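Local atomic coordinates of cyclase (Streptomyces sp. R1128, PDB entry 3TFZ), a protein that probably cyclises and aromatises a polyketide chain as the aromatase/cyclase of the R1128 biosynthetic pathway. Residues P35-V40 / V52-D57; E61-T66 / T85-G90. All blocks are in the same frame, centred on the assembly; numbering follows the deposited sequence.

Contact 1: P35-V40 / V52-D57; sequences PPTEKV and VRLHVD. With K (potassium ion), chain G.
Four backbone hydrogen bonds hold 35-40 against the antiparallel strand 52-57. The straightest runs from His55 N to Lys39 O, 2.9 Å with 173° at the hydrogen and the donor in the carbonyl plane. His55 O is shared: Glu38 N donates to it at 2.7 Å, Lys39 N only weakly at 3.4 Å. Toward the loop end, Asp57 N donates to Pro36 O from above the carbonyl plane.

Apolar contacts gather on the face of Thr37, Val40, Leu54 and Val56. Val40 has CG1 anti to its backbone N (chi1 179°), which sets CG1 3.7 Å from Val52 CG2 while CG2 lies alongside Leu54 CD2. Thr37 crosses Leu54 obliquely, its CG2 4.1 Å from that same CD2. On the other face, extended Lys39 runs beside the His55 imidazole, its CB 3.8 Å from ND1, a buried nitrogen that finds no polar partner in the model.

Charge is less comfortable at the exposed end. Glu38 OE2 and Asp57 OD2 stand 3.4 Å apart, their carboxylates 41° out of parallel, which would probably favour a raised pKa for one of them. Potassium takes Thr37 O at 2.6 Å and Pro35 O at longer range, with a water and the carbonyls of Ala31 and Phe34.

Glu38 and Lys39 both facing His55 make a classic beta bulge, here in an edge hairpin of the Bet v 1-like helix-grip fold, beside a potassium site.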
# COMPACT_ATOMS: atom_id res chain seq x y z
N PRO A 35 -1.02 11.98 15.41
CA PRO A 35 -0.55 11.88 16.81
C PRO A 35 0.95 12.20 17.02
O PRO A 35 1.31 12.89 17.95
CB PRO A 35 -1.01 10.46 17.26
CG PRO A 35 -2.36 10.24 16.31
CD PRO A 35 -1.82 10.77 14.98
N PRO A 36 1.83 11.73 16.13
CA PRO A 36 3.26 12.05 16.47
C PRO A 36 3.62 13.49 16.10
O PRO A 36 4.61 14.01 16.62
CB PRO A 36 4.07 11.04 15.59
CG PRO A 36 2.98 10.07 14.95
CD PRO A 36 1.71 10.94 14.88
N THR A 37 2.81 14.15 15.23
CA THR A 37 2.95 15.60 14.98
C THR A 37 2.59 16.56 16.11
O THR A 37 1.38 16.67 16.45
CB THR A 37 2.24 15.98 13.72
OG1 THR A 37 2.72 15.07 12.79
CG2 THR A 37 2.57 17.48 13.25
N GLU A 38 3.59 17.21 16.71
CA GLU A 38 3.37 18.10 17.86
C GLU A 38 3.05 19.57 17.49
O GLU A 38 2.45 20.31 18.24
CB GLU A 38 4.60 18.10 18.79
CG GLU A 38 4.96 16.73 19.38
CD GLU A 38 3.81 16.06 20.16
OE1 GLU A 38 3.55 16.49 21.33
OE2 GLU A 38 3.15 15.11 19.62
N LYS A 39 3.47 19.99 16.32
CA LYS A 39 3.46 21.40 15.98
C LYS A 39 3.68 21.51 14.50
O LYS A 39 4.49 20.81 13.91
CB LYS A 39 4.54 22.19 16.75
CG LYS A 39 4.36 23.69 16.76
CD LYS A 39 5.56 24.47 17.34
CE LYS A 39 5.16 25.98 17.53
NZ LYS A 39 6.27 26.96 18.04
N VAL A 40 2.90 22.38 13.90
CA VAL A 40 3.01 22.72 12.51
C VAL A 40 3.15 24.25 12.44
O VAL A 40 2.45 24.98 13.18
CB VAL A 40 1.70 22.41 11.72
CG1 VAL A 40 1.84 22.81 10.26
CG2 VAL A 40 1.33 20.98 11.81
N VAL A 52 6.40 24.50 5.05
CA VAL A 52 5.84 24.18 6.35
C VAL A 52 6.92 23.61 7.26
O VAL A 52 7.64 22.68 6.92
CB VAL A 52 4.49 23.28 6.20
CG1 VAL A 52 4.74 21.90 6.54
CG2 VAL A 52 3.44 23.71 7.09
N ARG A 53 7.02 24.20 8.43
CA ARG A 53 7.87 23.69 9.49
C ARG A 53 7.12 22.71 10.46
O ARG A 53 6.07 23.00 10.90
CB ARG A 53 8.46 24.87 10.22
CG ARG A 53 9.15 24.52 11.46
CD ARG A 53 10.00 23.40 11.16
NE ARG A 53 11.24 23.42 11.94
CZ ARG A 53 12.08 24.43 11.97
NH1 ARG A 53 11.70 25.55 11.36
NH2 ARG A 53 13.24 24.33 12.66
N LEU A 54 7.69 21.52 10.71
CA LEU A 54 7.00 20.43 11.44
C LEU A 54 7.84 19.93 12.60
O LEU A 54 8.98 19.64 12.44
CB LEU A 54 6.66 19.28 10.48
CG LEU A 54 5.58 19.56 9.40
CD1 LEU A 54 5.79 18.86 8.08
CD2 LEU A 54 4.21 19.20 9.94
N HIS A 55 7.24 19.80 13.76
CA HIS A 55 7.82 19.09 14.96
C HIS A 55 7.05 17.77 15.11
O HIS A 55 5.85 17.79 15.29
CB HIS A 55 7.77 19.96 16.29
CG HIS A 55 8.48 21.27 16.15
ND1 HIS A 55 8.06 22.26 15.27
CD2 HIS A 55 9.65 21.70 16.68
CE1 HIS A 55 8.94 23.25 15.30
NE2 HIS A 55 9.90 22.95 16.16
N VAL A 56 7.80 16.67 15.05
CA VAL A 56 7.27 15.30 14.95
C VAL A 56 8.13 14.38 15.85
O VAL A 56 9.33 14.28 15.63
CB VAL A 56 7.27 14.75 13.51
CG1 VAL A 56 6.66 13.32 13.43
CG2 VAL A 56 6.56 15.76 12.49
N ASP A 57 7.52 13.72 16.86
CA ASP A 57 8.32 12.66 17.49
C ASP A 57 8.56 11.40 16.65
O ASP A 57 7.63 10.76 16.18
CB ASP A 57 7.93 12.36 18.95
CG ASP A 57 6.50 12.50 19.18
OD1 ASP A 57 5.79 11.71 18.52
OD2 ASP A 57 6.11 13.41 19.96
K K G . -0.61 15.38 17.59
O HOH W 1 -3.21 14.09 17.48

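Contact 2: E61-T66 / T85-G90; sequences EINTWT and TAPIVG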
# COMPACT_ATOMS: atom_id res chain seq x y z
N GLU A 61 12.22 10.49 20.00
CA GLU A 61 12.06 11.90 20.18
C GLU A 61 11.76 12.85 19.00
O GLU A 61 11.30 12.48 17.91
CB GLU A 61 13.25 12.44 20.93
CG GLU A 61 14.47 12.62 20.06
CD GLU A 61 14.93 11.34 19.46
OE1 GLU A 61 14.46 11.07 18.36
OE2 GLU A 61 15.74 10.61 20.09
N ILE A 62 12.02 14.10 19.32
CA ILE A 62 11.47 15.20 18.63
C ILE A 62 12.38 15.56 17.47
O ILE A 62 13.51 16.00 17.64
CB ILE A 62 11.23 16.34 19.59
CG1 ILE A 62 10.56 17.51 18.88
CG2 ILE A 62 12.56 16.78 20.21
CD1 ILE A 62 9.32 17.17 18.36
N ASN A 63 11.87 15.30 16.28
CA ASN A 63 12.52 15.74 15.08
C ASN A 63 11.84 16.96 14.48
O ASN A 63 10.63 17.18 14.61
CB ASN A 63 12.64 14.58 14.07
CG ASN A 63 13.87 13.67 14.37
OD1 ASN A 63 14.71 13.52 13.52
ND2 ASN A 63 13.98 13.10 15.56
N THR A 64 12.68 17.79 13.88
CA THR A 64 12.24 18.97 13.24
C THR A 64 12.59 18.87 11.75
O THR A 64 13.67 18.46 11.40
CB THR A 64 12.75 20.22 13.99
OG1 THR A 64 11.94 21.30 13.61
CG2 THR A 64 14.13 20.58 13.59
N TRP A 65 11.65 19.20 10.86
CA TRP A 65 11.97 19.37 9.47
C TRP A 65 11.04 20.38 8.82
O TRP A 65 10.02 20.81 9.38
CB TRP A 65 11.98 18.01 8.68
CG TRP A 65 10.70 17.29 8.67
CD1 TRP A 65 9.56 17.63 7.96
CD2 TRP A 65 10.36 16.12 9.46
NE1 TRP A 65 8.53 16.74 8.26
CE2 TRP A 65 8.98 15.81 9.17
CE3 TRP A 65 11.07 15.31 10.38
CZ2 TRP A 65 8.33 14.68 9.68
CZ3 TRP A 65 10.40 14.20 10.94
CH2 TRP A 65 9.05 13.89 10.59
N THR A 66 11.43 20.73 7.60
CA THR A 66 10.75 21.70 6.75
C THR A 66 10.43 21.05 5.40
O THR A 66 11.33 20.61 4.77
CB THR A 66 11.70 22.90 6.52
OG1 THR A 66 11.67 23.70 7.68
CG2 THR A 66 11.25 23.76 5.37
N THR A 85 16.05 18.63 7.05
CA THR A 85 15.69 17.25 7.36
C THR A 85 16.21 16.88 8.78
O THR A 85 16.66 17.74 9.49
CB THR A 85 16.22 16.26 6.28
OG1 THR A 85 17.65 16.26 6.28
CG2 THR A 85 15.85 16.71 4.90
N ALA A 86 15.96 15.68 9.24
CA ALA A 86 16.52 15.24 10.52
C ALA A 86 17.96 14.84 10.27
O ALA A 86 18.31 14.52 9.13
CB ALA A 86 15.71 13.99 11.02
N PRO A 87 18.82 14.85 11.32
CA PRO A 87 20.31 14.57 11.12
C PRO A 87 20.72 13.32 10.29
O PRO A 87 21.68 13.40 9.57
CB PRO A 87 20.92 14.52 12.53
CG PRO A 87 19.90 15.37 13.36
CD PRO A 87 18.49 15.18 12.72
N ILE A 88 20.02 12.22 10.37
CA ILE A 88 20.43 11.01 9.69
C ILE A 88 19.89 11.00 8.25
O ILE A 88 20.17 10.09 7.47
CB ILE A 88 20.01 9.73 10.46
CG1 ILE A 88 18.46 9.67 10.51
CG2 ILE A 88 20.72 9.73 11.90
CD1 ILE A 88 17.83 8.23 10.24
N VAL A 89 19.14 12.06 7.88
CA VAL A 89 18.41 12.01 6.58
C VAL A 89 19.12 12.87 5.63
O VAL A 89 19.50 14.01 5.97
CB VAL A 89 16.90 12.48 6.70
CG1 VAL A 89 16.25 12.75 5.32
CG2 VAL A 89 16.14 11.53 7.50
N GLY A 90 19.34 12.34 4.42
CA GLY A 90 20.13 13.10 3.44
C GLY A 90 19.13 13.59 2.46
O GLY A 90 19.18 14.74 2.04
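The indole of Trp65 has Val56 on one face, its CG2 3.5 Å from CZ2 and above the outer rim of the ring, not its centre, while Leu54 CD1 comes in obliquely on the NE1 side. This is where strand 61-72 of the helix-grip sheet passes the type I beta turn Ala86-Val89 that leads into strand 89-100. At the indole edge NE1 donates to a sulfonate oxygen of a bound 3-cyclohexyl-1-propylsulfonic acid, probably from the crystallisation liquor, though its place suggests a pocket. The other flat group, the Asn63 amide, ends at the methyl of Ala86, modelled too close for detail.

No hydrogen bond joins 61-66 to 85-90: Thr66 still pairs with Leu83 and Glu84, after which the chain swings off. Thr64 O points at the flank of Thr85 O, 3.6 Å away, acceptor against acceptor, so nothing is shared. Trp65 stands in the crowded rotamer, CG between backbone N and carbonyl carbon (chi1 61°). This carries the ring away from 85-90, so that CB does the touching, 4.0 Å from Thr85 CA.

The turn itself is held from within and behind. Val89 N closes it on Ala86 O at 2.9 Å, Ile88 packs on Met137 and Leu138 of helix 131-164, and Arg117 NE bonds to Pro87 O. From just before the turn, Thr85, its side chain starting away from 61-66, donates through OG1 to O of Val89, the turn's last residue, at 2.9 Å, entering 54° above the carbonyl plane.

From the N terminus the chain leaves helix 30-33 by way of the potassium site and enters strand 37-46, the outermost strand at its end of the sheet. Contact 1 closes the hairpin formed with strand 49-58. The chain then turns back into strand 61-72, where contact 2 opens; this contact closes a second loop, holding strand 77-82, at the turn just before strand 89-100. The two follow in series, neither enclosing nor crossing the other. They meet side by side in the sheet, where Leu54 N lies 2.8 Å from Trp65 O and Arg53 NE bonds to Thr64 OG1. Together they tie the edge hairpin through the sheet to the turn resting on helix 131-164.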